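Local coordinates for protein putative O-GlcNAcase nagJ (Clostridium perfringens, PDB 6PV5) that probably hydrolyses terminal N-acetylhexosamine residues of glycans as a family 84 glycoside hydrolase, this chain holding its N-terminal, catalytic barrel and post-catalytic helical regions, at residues Asn408-Asp413 and Thr491-Gly496; Phe441-Lys446 and Asn547-Asn552; Phe561-Asn566 and Arg598-Ile603. One frame throughout, in Å; residues are numbered along the deposited sequence.

Contact 1: residues Asn408-Asp413 and Thr491-Gly496; sequences NDYKED and TRLDTG. With EDO (1,2-ethanediol), chain B.
With chi1 at 60°, the Tyr410 side chain starts between its backbone N and carbonyl carbon and reaches across to Leu493 and Asp494, while Lys411, extended at first (chi1 -164°) and then bent at chi3 and chi4, curls round to the same two residues. Asp494 N comes in at the edge of the Tyr410 ring, in its plane, and donates to OH over 3.1 Å, nearly straight at 160°. The Asp494 side chain runs back past the ring in the opposite sense, its CG 3.3 Å from Tyr410 CE2. Lys411 NZ forms a salt bridge of 3.1 Å with Asp494 OD1, coming from above the carboxylate plane. Leu493, buried, packs beside these polar groups: its CB touches Tyr410 OH, its CG lies 3.8 Å from Lys411 CE, and its CD2 presses on Asn408 CB. Asp409 OD1 accepts from both hydroxyls of an ethanediol, probably from the crystallisation liquor, and OD2 from Tyr196 N. The type I turn Asn408-Lys411 follows the seventh barrel strand, 399-403, and the side chain of Tyr410 lies about 11 Å from that of Asp305, the predicted proton donor, as expected of a loop at the catalytic end of a (beta/alpha)8 barrel.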
loop_
_atom_site.group_PDB
_atom_site.type_symbol
_atom_site.label_atom_id
_atom_site.label_comp_id
_atom_site.label_asym_id
_atom_site.label_seq_id
_atom_site.Cartn_x
_atom_site.Cartn_y
_atom_site.Cartn_z
ATOM N N ASN A 408 -5.516 3.837 10.367
ATOM C CA ASN A 408 -6.419 4.789 10.996
ATOM C C ASN A 408 -6.578 4.478 12.490
ATOM O O ASN A 408 -7.561 4.898 13.109
ATOM C CB ASN A 408 -7.769 4.840 10.268
ATOM C CG ASN A 408 -8.578 3.576 10.499
ATOM O OD1 ASN A 408 -8.003 2.538 10.803
ATOM N ND2 ASN A 408 -9.891 3.630 10.302
ATOM N N ASP A 409 -5.591 3.798 13.095
ATOM C CA ASP A 409 -5.757 3.351 14.476
ATOM C C ASP A 409 -5.926 4.531 15.439
ATOM O O ASP A 409 -6.501 4.392 16.507
ATOM C CB ASP A 409 -4.667 2.364 14.904
ATOM C CG ASP A 409 -3.219 2.844 14.769
ATOM O OD1 ASP A 409 -2.972 4.070 14.454
ATOM O OD2 ASP A 409 -2.322 1.981 14.996
ATOM N N TYR A 410 -5.442 5.708 15.059
ATOM C CA TYR A 410 -5.542 6.882 15.910
ATOM C C TYR A 410 -6.850 7.641 15.636
ATOM O O TYR A 410 -7.129 8.612 16.323
ATOM C CB TYR A 410 -4.318 7.775 15.666
ATOM C CG TYR A 410 -4.207 8.235 14.233
ATOM C CD1 TYR A 410 -3.590 7.447 13.271
ATOM C CD2 TYR A 410 -4.766 9.439 13.827
ATOM C CE1 TYR A 410 -3.541 7.840 11.941
ATOM C CE2 TYR A 410 -4.712 9.859 12.505
ATOM C CZ TYR A 410 -4.099 9.055 11.558
ATOM O OH TYR A 410 -4.020 9.468 10.251
ATOM N N LYS A 411 -7.648 7.197 14.648
ATOM C CA LYS A 411 -8.916 7.828 14.287
ATOM C C LYS A 411 -9.835 6.783 13.656
ATOM O O LYS A 411 -10.155 6.832 12.461
ATOM C CB LYS A 411 -8.708 9.007 13.325
ATOM C CG LYS A 411 -9.926 9.932 13.234
ATOM C CD LYS A 411 -10.055 10.744 11.941
ATOM C CE LYS A 411 -8.791 11.426 11.449
ATOM N NZ LYS A 411 -8.248 12.402 12.419
ATOM N N GLU A 412 -10.227 5.806 14.469
ATOM C CA GLU A 412 -10.617 4.516 13.933
ATOM C C GLU A 412 -12.016 4.563 13.313
ATOM O O GLU A 412 -12.372 3.630 12.622
ATOM C CB GLU A 412 -10.498 3.428 15.005
ATOM C CG GLU A 412 -11.055 3.902 16.342
ATOM C CD GLU A 412 -11.446 2.821 17.343
ATOM O OE1 GLU A 412 -11.008 1.667 17.163
ATOM O OE2 GLU A 412 -12.193 3.140 18.308
ATOM N N ASP A 413 -12.779 5.637 13.548
ATOM C CA ASP A 413 -14.138 5.742 13.022
ATOM C C ASP A 413 -14.141 6.325 11.615
ATOM O O ASP A 413 -15.188 6.352 10.968
ATOM C CB ASP A 413 -15.020 6.654 13.883
ATOM C CG ASP A 413 -15.203 6.106 15.291
ATOM O OD1 ASP A 413 -15.418 4.877 15.419
ATOM O OD2 ASP A 413 -15.080 6.900 16.247
ATOM N N THR A 491 -10.862 10.538 2.441
ATOM C CA THR A 491 -9.477 10.339 2.020
ATOM C C THR A 491 -8.541 10.905 3.076
ATOM O O THR A 491 -7.469 10.371 3.286
ATOM C CB THR A 491 -9.170 10.861 0.607
ATOM O OG1 THR A 491 -9.427 12.268 0.553
ATOM C CG2 THR A 491 -9.982 10.177 -0.473
ATOM N N ARG A 492 -8.982 11.947 3.771
ATOM C CA ARG A 492 -8.093 12.701 4.634
ATOM C C ARG A 492 -8.271 12.269 6.089
ATOM O O ARG A 492 -9.366 12.378 6.632
ATOM C CB ARG A 492 -8.367 14.199 4.440
ATOM C CG ARG A 492 -7.576 15.135 5.344
ATOM C CD ARG A 492 -6.114 15.258 4.917
ATOM N NE ARG A 492 -5.371 16.154 5.803
ATOM C CZ ARG A 492 -4.084 16.484 5.677
ATOM N NH1 ARG A 492 -3.349 16.000 4.690
ATOM N NH2 ARG A 492 -3.542 17.318 6.539
ATOM N N LEU A 493 -7.175 11.825 6.720
ATOM C CA LEU A 493 -7.125 11.600 8.153
ATOM C C LEU A 493 -6.181 12.641 8.756
ATOM O O LEU A 493 -6.438 13.834 8.639
ATOM C CB LEU A 493 -6.681 10.155 8.416
ATOM C CG LEU A 493 -7.768 9.082 8.586
ATOM C CD1 LEU A 493 -8.810 9.158 7.502
ATOM C CD2 LEU A 493 -7.131 7.702 8.540
ATOM N N ASP A 494 -5.086 12.223 9.405
ATOM C CA ASP A 494 -4.091 13.223 9.759
ATOM C C ASP A 494 -3.150 13.475 8.579
ATOM O O ASP A 494 -2.354 14.391 8.607
ATOM C CB ASP A 494 -3.335 12.860 11.033
ATOM C CG ASP A 494 -4.158 13.102 12.284
ATOM O OD1 ASP A 494 -5.335 13.486 12.142
ATOM O OD2 ASP A 494 -3.615 12.876 13.393
ATOM N N THR A 495 -3.255 12.654 7.538
ATOM C CA THR A 495 -2.525 12.869 6.303
ATOM C C THR A 495 -3.453 12.369 5.209
ATOM O O THR A 495 -4.500 11.810 5.530
ATOM C CB THR A 495 -1.159 12.164 6.322
ATOM O OG1 THR A 495 -0.393 12.611 5.196
ATOM C CG2 THR A 495 -1.273 10.653 6.294
ATOM N N GLY A 496 -3.070 12.558 3.943
ATOM C CA GLY A 496 -3.868 12.024 2.848
ATOM C C GLY A 496 -4.365 13.133 1.930
ATOM O O GLY A 496 -4.288 14.313 2.270
HETATM C C1 EDO B . 0.099 6.346 14.831
HETATM O O1 EDO B . -1.023 5.634 15.327
HETATM C C2 EDO B . 0.826 5.540 13.849
HETATM O O2 EDO B . -0.081 4.626 13.270
#

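Contact 2: residues Phe441-Lys446 and Asn547-Asn552; sequences FSDASK and NKALLN
In the loop that follows the last barrel strand, 431-436, Asp443 meets Asn547 through a nearly straight hydrogen bond in which Asn547 ND2 donates to Asp443 OD1 over 2.9 Å. Asp443 points its CB at segment 547-552, and its carboxylate stands 82° from the plane of the Asn547 amide. OD1 of the aspartate lies in that amide plane, while ND2 meets it on the anti side, 35° out of the carboxylate plane. Asp443 OD2 rests against the methyl of Ala549, 3.7 Å from its CB. The Asn547 amide serves two ends at once: chi1 of -173° turns it back over the first turn of helix 548-579, where Asn547 OD1 accepts from Leu550 N over 3.0 Å as an N-cap. Through this capping residue the start of a post-catalytic helix is tied to the (beta/alpha)8 barrel. Next along, Ala444 packs on Leu550, Ala444 CA lying 3.6 Å from Leu550 CD1; the leucine also touches Ile475 of helix 464-476. Lys446, extended from CB outward, brings NZ to 2.9 Å from Asp443 OD1, a salt bridge on the opposite face of the carboxylate from Asn547 ND2. Asp207 is the second acidic partner of this lysine, and the pair of donors on OD1 probably helps keep the Asp443 carboxylate ionised.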
loop_
_atom_site.group_PDB
_atom_site.type_symbol
_atom_site.label_atom_id
_atom_site.label_comp_id
_atom_site.label_asym_id
_atom_site.label_seq_id
_atom_site.Cartn_x
_atom_site.Cartn_y
_atom_site.Cartn_z
ATOM N N PHE A 441 -8.601 -2.878 9.264
ATOM C CA PHE A 441 -9.641 -3.328 8.342
ATOM C C PHE A 441 -9.009 -3.700 7.013
ATOM O O PHE A 441 -8.646 -2.824 6.221
ATOM C CB PHE A 441 -10.701 -2.247 8.105
ATOM C CG PHE A 441 -11.292 -1.710 9.388
ATOM C CD1 PHE A 441 -12.179 -2.477 10.138
ATOM C CD2 PHE A 441 -10.920 -0.461 9.866
ATOM C CE1 PHE A 441 -12.682 -1.992 11.340
ATOM C CE2 PHE A 441 -11.435 0.041 11.052
ATOM C CZ PHE A 441 -12.316 -0.732 11.791
ATOM N N SER A 442 -8.898 -5.012 6.778
ATOM C CA SER A 442 -8.065 -5.532 5.709
ATOM C C SER A 442 -8.614 -5.134 4.344
ATOM O O SER A 442 -7.916 -4.531 3.533
ATOM C CB SER A 442 -7.938 -7.029 5.811
ATOM O OG SER A 442 -7.242 -7.522 4.681
ATOM N N ASP A 443 -9.862 -5.514 4.054
ATOM C CA ASP A 443 -10.364 -5.235 2.717
ATOM C C ASP A 443 -10.422 -3.730 2.474
ATOM O O ASP A 443 -10.134 -3.269 1.382
ATOM C CB ASP A 443 -11.621 -6.049 2.401
ATOM C CG ASP A 443 -11.269 -7.474 2.009
ATOM O OD1 ASP A 443 -11.140 -7.743 0.775
ATOM O OD2 ASP A 443 -11.105 -8.300 2.928
ATOM N N ALA A 444 -10.737 -2.955 3.511
ATOM C CA ALA A 444 -10.936 -1.522 3.332
ATOM C C ALA A 444 -9.592 -0.821 3.078
ATOM O O ALA A 444 -9.566 0.284 2.526
ATOM C CB ALA A 444 -11.679 -0.947 4.523
ATOM N N SER A 445 -8.485 -1.499 3.432
ATOM C CA SER A 445 -7.124 -0.993 3.262
ATOM C C SER A 445 -6.650 -1.178 1.818
ATOM O O SER A 445 -5.635 -0.633 1.421
ATOM C CB SER A 445 -6.170 -1.706 4.182
ATOM O OG SER A 445 -6.240 -1.165 5.480
ATOM N N LYS A 446 -7.351 -1.983 1.030
ATOM C CA LYS A 446 -6.755 -2.376 -0.235
ATOM C C LYS A 446 -6.561 -1.219 -1.219
ATOM O O LYS A 446 -5.548 -1.187 -1.891
ATOM C CB LYS A 446 -7.471 -3.580 -0.845
ATOM C CG LYS A 446 -7.257 -4.850 -0.045
ATOM C CD LYS A 446 -7.918 -6.060 -0.674
ATOM C CE LYS A 446 -7.805 -7.302 0.195
ATOM N NZ LYS A 446 -8.558 -8.422 -0.425
ATOM N N ASN A 547 -17.286 -7.461 -3.231
ATOM C CA ASN A 547 -16.472 -7.730 -2.056
ATOM C C ASN A 547 -17.316 -7.477 -0.805
ATOM O O ASN A 547 -17.496 -6.330 -0.408
ATOM C CB ASN A 547 -15.211 -6.856 -2.097
ATOM C CG ASN A 547 -14.204 -7.154 -1.011
ATOM O OD1 ASN A 547 -14.554 -7.598 0.082
ATOM N ND2 ASN A 547 -12.939 -6.917 -1.308
ATOM N N LYS A 548 -17.806 -8.549 -0.168
ATOM C CA LYS A 548 -18.731 -8.417 0.947
ATOM C C LYS A 548 -18.020 -8.126 2.275
ATOM O O LYS A 548 -18.622 -7.540 3.176
ATOM C CB LYS A 548 -19.646 -9.648 1.051
ATOM C CG LYS A 548 -20.450 -9.985 -0.201
ATOM C CD LYS A 548 -21.366 -8.881 -0.658
ATOM C CE LYS A 548 -22.059 -9.187 -1.969
ATOM N NZ LYS A 548 -22.923 -8.053 -2.388
ATOM N N ALA A 549 -16.768 -8.571 2.451
ATOM C CA ALA A 549 -16.046 -8.133 3.645
ATOM C C ALA A 549 -15.893 -6.613 3.608
ATOM O O ALA A 549 -16.059 -5.929 4.620
ATOM C CB ALA A 549 -14.689 -8.819 3.749
ATOM N N LEU A 550 -15.601 -6.084 2.414
ATOM C CA LEU A 550 -15.449 -4.649 2.254
ATOM C C LEU A 550 -16.780 -3.950 2.552
ATOM O O LEU A 550 -16.826 -2.964 3.272
ATOM C CB LEU A 550 -14.973 -4.355 0.826
ATOM C CG LEU A 550 -14.820 -2.863 0.494
ATOM C CD1 LEU A 550 -13.970 -2.158 1.544
ATOM C CD2 LEU A 550 -14.182 -2.686 -0.866
ATOM N N LEU A 551 -17.871 -4.466 1.992
ATOM C CA LEU A 551 -19.184 -3.873 2.208
ATOM C C LEU A 551 -19.514 -3.830 3.702
ATOM O O LEU A 551 -19.932 -2.792 4.217
ATOM C CB LEU A 551 -20.225 -4.652 1.400
ATOM C CG LEU A 551 -21.695 -4.314 1.677
ATOM C CD1 LEU A 551 -21.985 -2.828 1.471
ATOM C CD2 LEU A 551 -22.611 -5.175 0.799
ATOM N N ASN A 552 -19.271 -4.943 4.407
ATOM C CA ASN A 552 -19.537 -5.013 5.834
ATOM C C ASN A 552 -18.686 -4.018 6.623
ATOM O O ASN A 552 -19.161 -3.434 7.593
ATOM C CB ASN A 552 -19.420 -6.457 6.349
ATOM C CG ASN A 552 -20.662 -7.281 6.046
ATOM O OD1 ASN A 552 -21.777 -6.757 6.019
ATOM N ND2 ASN A 552 -20.485 -8.570 5.818
#

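Contact 3: residues Phe561-Asn566 and Arg598-Ile603; sequences FEIYGN and RNLDGI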
loop_
_atom_site.group_PDB
_atom_site.type_symbol
_atom_site.label_atom_id
_atom_site.label_comp_id
_atom_site.label_asym_id
_atom_site.label_seq_id
_atom_site.Cartn_x
_atom_site.Cartn_y
_atom_site.Cartn_z
ATOM N N PHE A 561 -23.566 8.200 5.097
ATOM C CA PHE A 561 -23.324 8.958 3.871
ATOM C C PHE A 561 -24.653 9.323 3.209
ATOM O O PHE A 561 -24.804 10.420 2.699
ATOM C CB PHE A 561 -22.534 8.106 2.879
ATOM C CG PHE A 561 -21.923 8.794 1.682
ATOM C CD1 PHE A 561 -20.872 9.693 1.825
ATOM C CD2 PHE A 561 -22.331 8.464 0.396
ATOM C CE1 PHE A 561 -20.268 10.275 0.709
ATOM C CE2 PHE A 561 -21.722 9.040 -0.717
ATOM C CZ PHE A 561 -20.685 9.937 -0.567
ATOM N N GLU A 562 -25.608 8.390 3.238
ATOM C CA GLU A 562 -26.938 8.614 2.692
ATOM C C GLU A 562 -27.634 9.760 3.419
ATOM O O GLU A 562 -28.266 10.588 2.771
ATOM C CB GLU A 562 -27.788 7.346 2.787
ATOM C CG GLU A 562 -29.083 7.462 1.999
ATOM C CD GLU A 562 -29.959 6.220 1.983
ATOM O OE1 GLU A 562 -29.446 5.123 1.701
ATOM O OE2 GLU A 562 -31.160 6.361 2.228
ATOM N N ILE A 563 -27.522 9.797 4.752
ATOM C CA ILE A 563 -28.109 10.846 5.580
ATOM C C ILE A 563 -27.452 12.206 5.304
ATOM O O ILE A 563 -28.157 13.222 5.273
ATOM C CB ILE A 563 -28.029 10.493 7.083
ATOM C CG1 ILE A 563 -28.679 9.146 7.424
ATOM C CG2 ILE A 563 -28.585 11.624 7.953
ATOM C CD1 ILE A 563 -28.595 8.810 8.906
ATOM N N TYR A 564 -26.110 12.246 5.160
ATOM C CA TYR A 564 -25.433 13.466 4.740
ATOM C C TYR A 564 -26.034 13.973 3.423
ATOM O O TYR A 564 -26.289 15.162 3.290
ATOM C CB TYR A 564 -23.926 13.261 4.539
ATOM C CG TYR A 564 -23.110 13.443 5.786
ATOM C CD1 TYR A 564 -23.066 14.676 6.424
ATOM C CD2 TYR A 564 -22.369 12.396 6.313
ATOM C CE1 TYR A 564 -22.325 14.857 7.576
ATOM C CE2 TYR A 564 -21.632 12.562 7.474
ATOM C CZ TYR A 564 -21.602 13.793 8.096
ATOM O OH TYR A 564 -20.846 14.002 9.213
ATOM N N GLY A 565 -26.256 13.075 2.457
ATOM C CA GLY A 565 -26.873 13.475 1.197
ATOM C C GLY A 565 -28.184 14.239 1.422
ATOM O O GLY A 565 -28.377 15.358 0.926
ATOM N N ASN A 566 -29.062 13.626 2.225
ATOM C CA ASN A 566 -30.368 14.174 2.561
ATOM C C ASN A 566 -30.230 15.476 3.339
ATOM O O ASN A 566 -30.975 16.427 3.085
ATOM C CB ASN A 566 -31.214 13.143 3.310
ATOM C CG ASN A 566 -31.767 12.119 2.347
ATOM O OD1 ASN A 566 -32.194 12.479 1.251
ATOM N ND2 ASN A 566 -31.745 10.854 2.723
ATOM N N ARG A 598 -29.481 15.553 13.788
ATOM C CA ARG A 598 -29.562 14.634 14.917
ATOM C C ARG A 598 -29.318 13.199 14.459
ATOM O O ARG A 598 -28.574 12.482 15.116
ATOM C CB ARG A 598 -30.890 14.744 15.670
ATOM C CG ARG A 598 -30.999 16.016 16.496
ATOM C CD ARG A 598 -32.134 16.158 17.503
ATOM N NE ARG A 598 -32.151 17.567 17.885
ATOM C CZ ARG A 598 -31.219 18.182 18.617
ATOM N NH1 ARG A 598 -30.183 17.510 19.098
ATOM N NH2 ARG A 598 -31.337 19.473 18.876
ATOM N N ASN A 599 -29.942 12.778 13.356
ATOM C CA ASN A 599 -29.706 11.437 12.835
ATOM C C ASN A 599 -28.213 11.188 12.562
ATOM O O ASN A 599 -27.727 10.091 12.808
ATOM C CB ASN A 599 -30.544 11.166 11.583
ATOM C CG ASN A 599 -32.034 11.316 11.824
ATOM O OD1 ASN A 599 -32.470 11.458 12.968
ATOM N ND2 ASN A 599 -32.825 11.267 10.762
ATOM N N LEU A 600 -27.492 12.192 12.034
ATOM C CA LEU A 600 -26.073 12.098 11.682
ATOM C C LEU A 600 -25.228 11.937 12.941
ATOM O O LEU A 600 -24.353 11.086 13.000
ATOM C CB LEU A 600 -25.624 13.376 10.953
ATOM C CG LEU A 600 -26.072 13.454 9.502
ATOM C CD1 LEU A 600 -25.853 14.844 8.908
ATOM C CD2 LEU A 600 -25.384 12.372 8.688
ATOM N N ASP A 601 -25.489 12.795 13.925
ATOM C CA ASP A 601 -24.766 12.814 15.186
ATOM C C ASP A 601 -24.980 11.512 15.950
ATOM O O ASP A 601 -24.223 11.208 16.864
ATOM C CB ASP A 601 -25.071 14.085 15.979
ATOM C CG ASP A 601 -24.522 15.329 15.285
ATOM O OD1 ASP A 601 -23.684 15.165 14.370
ATOM O OD2 ASP A 601 -24.925 16.448 15.654
ATOM N N GLY A 602 -25.996 10.736 15.566
ATOM C CA GLY A 602 -26.236 9.490 16.267
ATOM C C GLY A 602 -25.379 8.338 15.746
ATOM O O GLY A 602 -25.432 7.239 16.300
ATOM N N ILE A 603 -24.629 8.568 14.657
ATOM C CA ILE A 603 -23.897 7.467 14.048
ATOM C C ILE A 603 -22.398 7.691 14.268
ATOM O O ILE A 603 -21.872 8.771 13.985
ATOM C CB ILE A 603 -24.279 7.254 12.569
ATOM C CG1 ILE A 603 -25.780 6.993 12.399
ATOM C CG2 ILE A 603 -23.441 6.136 11.956
ATOM C CD1 ILE A 603 -26.202 6.733 10.966
#
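Two helices of the post-catalytic helical region, 548-579 and 583-601, pack here through an apolar seam between Ile563 and Tyr564 on one side and Leu600 and Asn599 on the other, joined by Ile603 just after the second helix. Leu600 is at the centre of the seam. Its CD2 sits over one face of the Tyr564 ring, 3.7 Å from the centroid and only 6° off the ring normal, a well-centred CH-pi contact. Leu600 CD1 lies 3.7 Å from Tyr564 CD1, so both branches of the leucine bear on the ring. Leu600 CD2 also presses on Ile563 CG2 at 3.4 Å, and Leu600 CG is 3.5 Å from that methyl; both are shorter than usual for carbon atoms, so the fit is tight where the two side chains slide past each other in opposite directions. In Ile563, CG2 is anti to the backbone N, while CG1, anti to the carbonyl carbon (chi1 -56°), leads to CD1. There Ile563 CD1 meets Ile603 CD1 tip to tip at 3.8 Å, and the same methyl lies 4.1 Å from Asn599 CB, Ile563 and Asn599 crossing at about a right angle. The polar end of Tyr564 is taken up beyond the seam, its OH bonding to Asp613 OD2. Asp613 belongs to helix 612-619, which also lies against the tyrosine through Val612 and Ile616, whereas Phe561, facing away from segment 598-603, packs on Met534 and Val537 of helix 521-544, so that helix 548-579 lies between these neighbours.

Overall arrangement
From the N terminus, the chain passes through the mixed sheet and most of the barrel before the loop 408-413 that opens contact 1. The loop 441-446 opens contact 2 before 491-496 closes contact 1, so the two cross along the chain; they also touch, Phe441 packing against Asn408 and Glu412. Contact 1 joins the loop after strand 399-403 to that between helices 480-487 and 501-515; contact 2 joins the loop after strand 431-436 to the start of helix 548-579. Contact 3 follows in series within the helical region, its segments joined by 31 residues, 28 of them helical. Its centre is about 22 Å from that of contact 2, with helix 548-579 common to both.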